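Local coordinates for protein serine protease pet (Escherichia coli, PDB 4OM9) that acts as a secreted serine protease and enterotoxin of enteroaggregative E. coli, an autotransporter passenger that probably cleaves host alpha-fodrin, at residues T684-S696 and S705-S717. Residues are numbered along the deposited sequence; the frame is centred on the assembly and turned at random.
Sequences TIHKGANVTASSS and SGGDLTLTGATES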
loop_
_atom_site.group_PDB
_atom_site.type_symbol
_atom_site.label_atom_id
_atom_site.label_comp_id
_atom_site.label_asym_id
_atom_site.label_seq_id
_atom_site.Cartn_x
_atom_site.Cartn_y
_atom_site.Cartn_z
ATOM N N THR A 684 -7.804 -21.034 -12.210
ATOM C CA THR A 684 -8.877 -20.349 -12.921
ATOM C C THR A 684 -8.596 -18.867 -13.089
ATOM O O THR A 684 -8.506 -18.130 -12.114
ATOM C CB THR A 684 -10.234 -20.521 -12.218
ATOM O OG1 THR A 684 -10.592 -21.908 -12.211
ATOM C CG2 THR A 684 -11.315 -19.747 -12.966
ATOM N N ILE A 685 -8.466 -18.443 -14.343
ATOM C CA ILE A 685 -8.211 -17.045 -14.682
ATOM C C ILE A 685 -9.506 -16.401 -15.141
ATOM O O ILE A 685 -10.015 -16.735 -16.206
ATOM C CB ILE A 685 -7.132 -16.936 -15.767
ATOM C CG1 ILE A 685 -5.842 -17.589 -15.252
ATOM C CG2 ILE A 685 -6.912 -15.504 -16.158
ATOM C CD1 ILE A 685 -4.666 -17.516 -16.196
ATOM N N HIS A 686 -10.057 -15.509 -14.322
ATOM C CA HIS A 686 -11.373 -14.926 -14.596
ATOM C C HIS A 686 -11.323 -13.759 -15.576
ATOM O O HIS A 686 -10.257 -13.217 -15.866
ATOM C CB HIS A 686 -12.042 -14.439 -13.309
ATOM C CG HIS A 686 -12.380 -15.528 -12.338
ATOM N ND1 HIS A 686 -13.541 -16.261 -12.416
ATOM C CD2 HIS A 686 -11.717 -15.982 -11.244
ATOM C CE1 HIS A 686 -13.580 -17.132 -11.418
ATOM N NE2 HIS A 686 -12.488 -16.979 -10.693
ATOM N N LYS A 687 -12.500 -13.373 -16.060
ATOM C CA LYS A 687 -12.646 -12.253 -16.982
ATOM C C LYS A 687 -12.138 -10.965 -16.347
ATOM O O LYS A 687 -12.519 -10.616 -15.223
ATOM C CB LYS A 687 -14.109 -12.101 -17.409
ATOM C CG LYS A 687 -14.383 -10.953 -18.373
ATOM C CD LYS A 687 -15.776 -11.085 -18.993
ATOM C CE LYS A 687 -16.118 -9.914 -19.911
ATOM N NZ LYS A 687 -15.251 -9.867 -21.120
ATOM N N GLY A 688 -11.261 -10.274 -17.066
ATOM C CA GLY A 688 -10.665 -9.059 -16.552
ATOM C C GLY A 688 -9.287 -9.188 -15.913
ATOM O O GLY A 688 -8.758 -8.197 -15.399
ATOM N N ALA A 689 -8.697 -10.383 -15.953
ATOM C CA ALA A 689 -7.340 -10.578 -15.442
ATOM C C ALA A 689 -6.299 -10.601 -16.567
ATOM O O ALA A 689 -6.597 -10.998 -17.694
ATOM C CB ALA A 689 -7.260 -11.868 -14.627
ATOM N N ASN A 690 -5.083 -10.161 -16.244
ATOM C CA ASN A 690 -3.931 -10.237 -17.143
ATOM C C ASN A 690 -2.835 -11.093 -16.538
ATOM O O ASN A 690 -2.163 -10.688 -15.584
ATOM C CB ASN A 690 -3.357 -8.852 -17.454
ATOM C CG ASN A 690 -4.365 -7.927 -18.070
ATOM O OD1 ASN A 690 -5.423 -8.359 -18.526
ATOM N ND2 ASN A 690 -4.038 -6.636 -18.104
ATOM N N VAL A 691 -2.652 -12.278 -17.093
ATOM C CA VAL A 691 -1.651 -13.191 -16.610
ATOM C C VAL A 691 -0.579 -13.423 -17.663
ATOM O O VAL A 691 -0.856 -13.907 -18.769
ATOM C CB VAL A 691 -2.300 -14.522 -16.188
ATOM C CG1 VAL A 691 -1.289 -15.446 -15.494
ATOM C CG2 VAL A 691 -3.481 -14.234 -15.275
ATOM N N THR A 692 0.646 -13.055 -17.321
ATOM C CA THR A 692 1.800 -13.317 -18.164
ATOM C C THR A 692 2.767 -14.235 -17.427
ATOM O O THR A 692 3.203 -13.933 -16.310
ATOM C CB THR A 692 2.533 -12.019 -18.557
ATOM O OG1 THR A 692 1.578 -11.011 -18.922
ATOM C CG2 THR A 692 3.488 -12.272 -19.712
ATOM N N ALA A 693 3.098 -15.361 -18.046
ATOM C CA ALA A 693 4.028 -16.306 -17.444
ATOM C C ALA A 693 5.298 -16.427 -18.284
ATOM O O ALA A 693 5.329 -17.160 -19.265
ATOM C CB ALA A 693 3.367 -17.660 -17.276
ATOM N N SER A 694 6.342 -15.709 -17.890
ATOM C CA SER A 694 7.593 -15.684 -18.637
ATOM C C SER A 694 8.511 -16.792 -18.160
ATOM O O SER A 694 9.651 -16.929 -18.608
ATOM C CB SER A 694 8.281 -14.325 -18.486
ATOM O OG SER A 694 7.408 -13.272 -18.863
ATOM N N SER A 695 7.992 -17.582 -17.234
ATOM C CA SER A 695 8.753 -18.644 -16.606
ATOM C C SER A 695 7.963 -19.934 -16.750
ATOM O O SER A 695 6.733 -19.898 -16.793
ATOM C CB SER A 695 9.019 -18.303 -15.130
ATOM O OG SER A 695 9.795 -19.297 -14.491
ATOM N N SER A 696 8.659 -21.063 -16.827
ATOM C CA SER A 696 8.007 -22.365 -17.014
ATOM C C SER A 696 6.819 -22.619 -16.080
ATOM O O SER A 696 6.882 -22.331 -14.882
ATOM C CB SER A 696 9.022 -23.494 -16.820
ATOM O OG SER A 696 9.837 -23.681 -17.957
ATOM N N SER A 705 -9.548 -20.035 -18.405
ATOM C CA SER A 705 -9.227 -18.622 -18.591
ATOM C C SER A 705 -10.211 -17.841 -19.467
ATOM O O SER A 705 -10.411 -18.148 -20.639
ATOM C CB SER A 705 -7.816 -18.486 -19.174
ATOM O OG SER A 705 -7.528 -17.138 -19.512
ATOM N N GLY A 706 -10.806 -16.813 -18.870
ATOM C CA GLY A 706 -11.733 -15.929 -19.543
ATOM C C GLY A 706 -11.137 -14.540 -19.626
ATOM O O GLY A 706 -11.836 -13.571 -19.928
ATOM N N GLY A 707 -9.836 -14.451 -19.353
ATOM C CA GLY A 707 -9.111 -13.194 -19.432
ATOM C C GLY A 707 -7.989 -13.264 -20.452
ATOM O O GLY A 707 -8.090 -13.987 -21.440
ATOM N N ASP A 708 -6.925 -12.500 -20.226
ATOM C CA ASP A 708 -5.733 -12.580 -21.066
ATOM C C ASP A 708 -4.674 -13.472 -20.415
ATOM O O ASP A 708 -4.274 -13.254 -19.270
ATOM C CB ASP A 708 -5.155 -11.193 -21.331
ATOM C CG ASP A 708 -6.133 -10.272 -22.064
ATOM O OD1 ASP A 708 -7.271 -10.695 -22.348
ATOM O OD2 ASP A 708 -5.764 -9.113 -22.348
ATOM N N LEU A 709 -4.240 -14.489 -21.152
ATOM C CA LEU A 709 -3.154 -15.362 -20.722
ATOM C C LEU A 709 -2.054 -15.407 -21.786
ATOM O O LEU A 709 -2.285 -15.780 -22.947
ATOM C CB LEU A 709 -3.669 -16.771 -20.424
ATOM C CG LEU A 709 -2.614 -17.807 -20.028
ATOM C CD1 LEU A 709 -1.875 -17.387 -18.712
ATOM C CD2 LEU A 709 -3.254 -19.163 -19.883
ATOM N N THR A 710 -0.857 -15.011 -21.379
ATOM C CA THR A 710 0.275 -14.956 -22.279
ATOM C C THR A 710 1.428 -15.794 -21.743
ATOM O O THR A 710 1.802 -15.694 -20.574
ATOM C CB THR A 710 0.742 -13.520 -22.486
ATOM O OG1 THR A 710 -0.369 -12.718 -22.897
ATOM C CG2 THR A 710 1.819 -13.465 -23.547
ATOM N N LEU A 711 1.989 -16.624 -22.610
ATOM C CA LEU A 711 3.062 -17.522 -22.229
ATOM C C LEU A 711 4.293 -17.265 -23.095
ATOM O O LEU A 711 4.221 -17.319 -24.325
ATOM C CB LEU A 711 2.588 -18.963 -22.350
ATOM C CG LEU A 711 1.224 -19.215 -21.711
ATOM C CD1 LEU A 711 0.753 -20.637 -21.986
ATOM C CD2 LEU A 711 1.304 -18.948 -20.219
ATOM N N THR A 712 5.417 -16.949 -22.455
ATOM C CA THR A 712 6.610 -16.509 -23.176
ATOM C C THR A 712 7.877 -17.052 -22.566
ATOM O O THR A 712 7.903 -17.386 -21.385
ATOM C CB THR A 712 6.780 -14.977 -23.179
ATOM O OG1 THR A 712 7.345 -14.582 -21.928
ATOM C CG2 THR A 712 5.462 -14.246 -23.392
ATOM N N GLY A 713 8.944 -17.084 -23.360
ATOM C CA GLY A 713 10.257 -17.445 -22.859
ATOM C C GLY A 713 10.706 -16.489 -21.779
ATOM O O GLY A 713 10.119 -15.421 -21.612
ATOM N N ALA A 714 11.739 -16.866 -21.036
ATOM C CA ALA A 714 12.278 -15.972 -20.017
ATOM C C ALA A 714 12.899 -14.759 -20.698
ATOM O O ALA A 714 13.997 -14.835 -21.239
ATOM C CB ALA A 714 13.296 -16.686 -19.146
ATOM N N THR A 715 12.178 -13.644 -20.689
ATOM C CA THR A 715 12.668 -12.421 -21.311
ATOM C C THR A 715 13.558 -11.666 -20.335
ATOM O O THR A 715 13.846 -10.484 -20.522
ATOM C CB THR A 715 11.509 -11.512 -21.781
ATOM O OG1 THR A 715 12.035 -10.387 -22.500
ATOM C CG2 THR A 715 10.687 -11.022 -20.596
ATOM N N GLU A 716 13.997 -12.366 -19.292
ATOM C CA GLU A 716 14.869 -11.774 -18.286
ATOM C C GLU A 716 16.311 -12.269 -18.430
ATOM O O GLU A 716 16.895 -12.182 -19.510
ATOM C CB GLU A 716 14.337 -12.057 -16.869
ATOM C CG GLU A 716 13.653 -13.414 -16.680
ATOM C CD GLU A 716 12.129 -13.326 -16.684
ATOM O OE1 GLU A 716 11.591 -12.271 -17.086
ATOM O OE2 GLU A 716 11.469 -14.312 -16.281
ATOM N N SER A 717 16.868 -12.780 -17.331
ATOM C CA SER A 717 18.287 -13.137 -17.232
ATOM C C SER A 717 19.196 -11.925 -17.488
ATOM O O SER A 717 19.798 -11.391 -16.554
ATOM C CB SER A 717 18.637 -14.288 -18.189
ATOM O OG SER A 717 18.374 -15.552 -17.594
HETATM O O HOH W 1 8.583 -11.373 -16.939
#
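I685 meets S705 at the end of one parallel ladder, where its carbonyl takes the amide of G706 (I685 O to G706 N, 2.8 Å). With CG1 beside the backbone N (chi1 -59°) and the chain then extended, I685 reaches inward to set CD1 against CD1 of L709, the two side chains crossing at about a right angle. A type II turn from H686 to A689 bends the first chain around the corner, whereas the second chain makes the same corner through G706 and G707 with two residues fewer. G707 passes close to the turn, its CA 3.8 Å from A689 O. Past the corner the ladder of 690-693 with 708-712 opens with D708 N on A689 O (3.0 Å) and continues through V691 N to D708 O, a nearly straight bond (174°), and T710 N to V691 O. N690 and D708 lie side by side on the outer face. On the inner face V691 CG1, anti to the backbone N (chi1 -172°), touches L709 CD1 at 3.8 Å. T692 lies alongside T710 on the outer face, CG2 to CB 4.1 Å, both pointing the same way; A693 follows inside, its CB against L711 CD2 (3.8 Å). S694 OG lies 3.3 Å from T712 OG1, at best a weak hydrogen bond, and a water links S694 OG to OE1 of E716, which is itself poorly ordered. These are neighbouring coils of the right-handed beta-helix characteristic of autotransporter passengers, with aliphatic ladders filling its core. There V691 also packs on I664 of strand 661-664, while L711 and A693 touch Y727 of strand 725-729; strands 668-672 and 740-744 continue the parallel stack on either side.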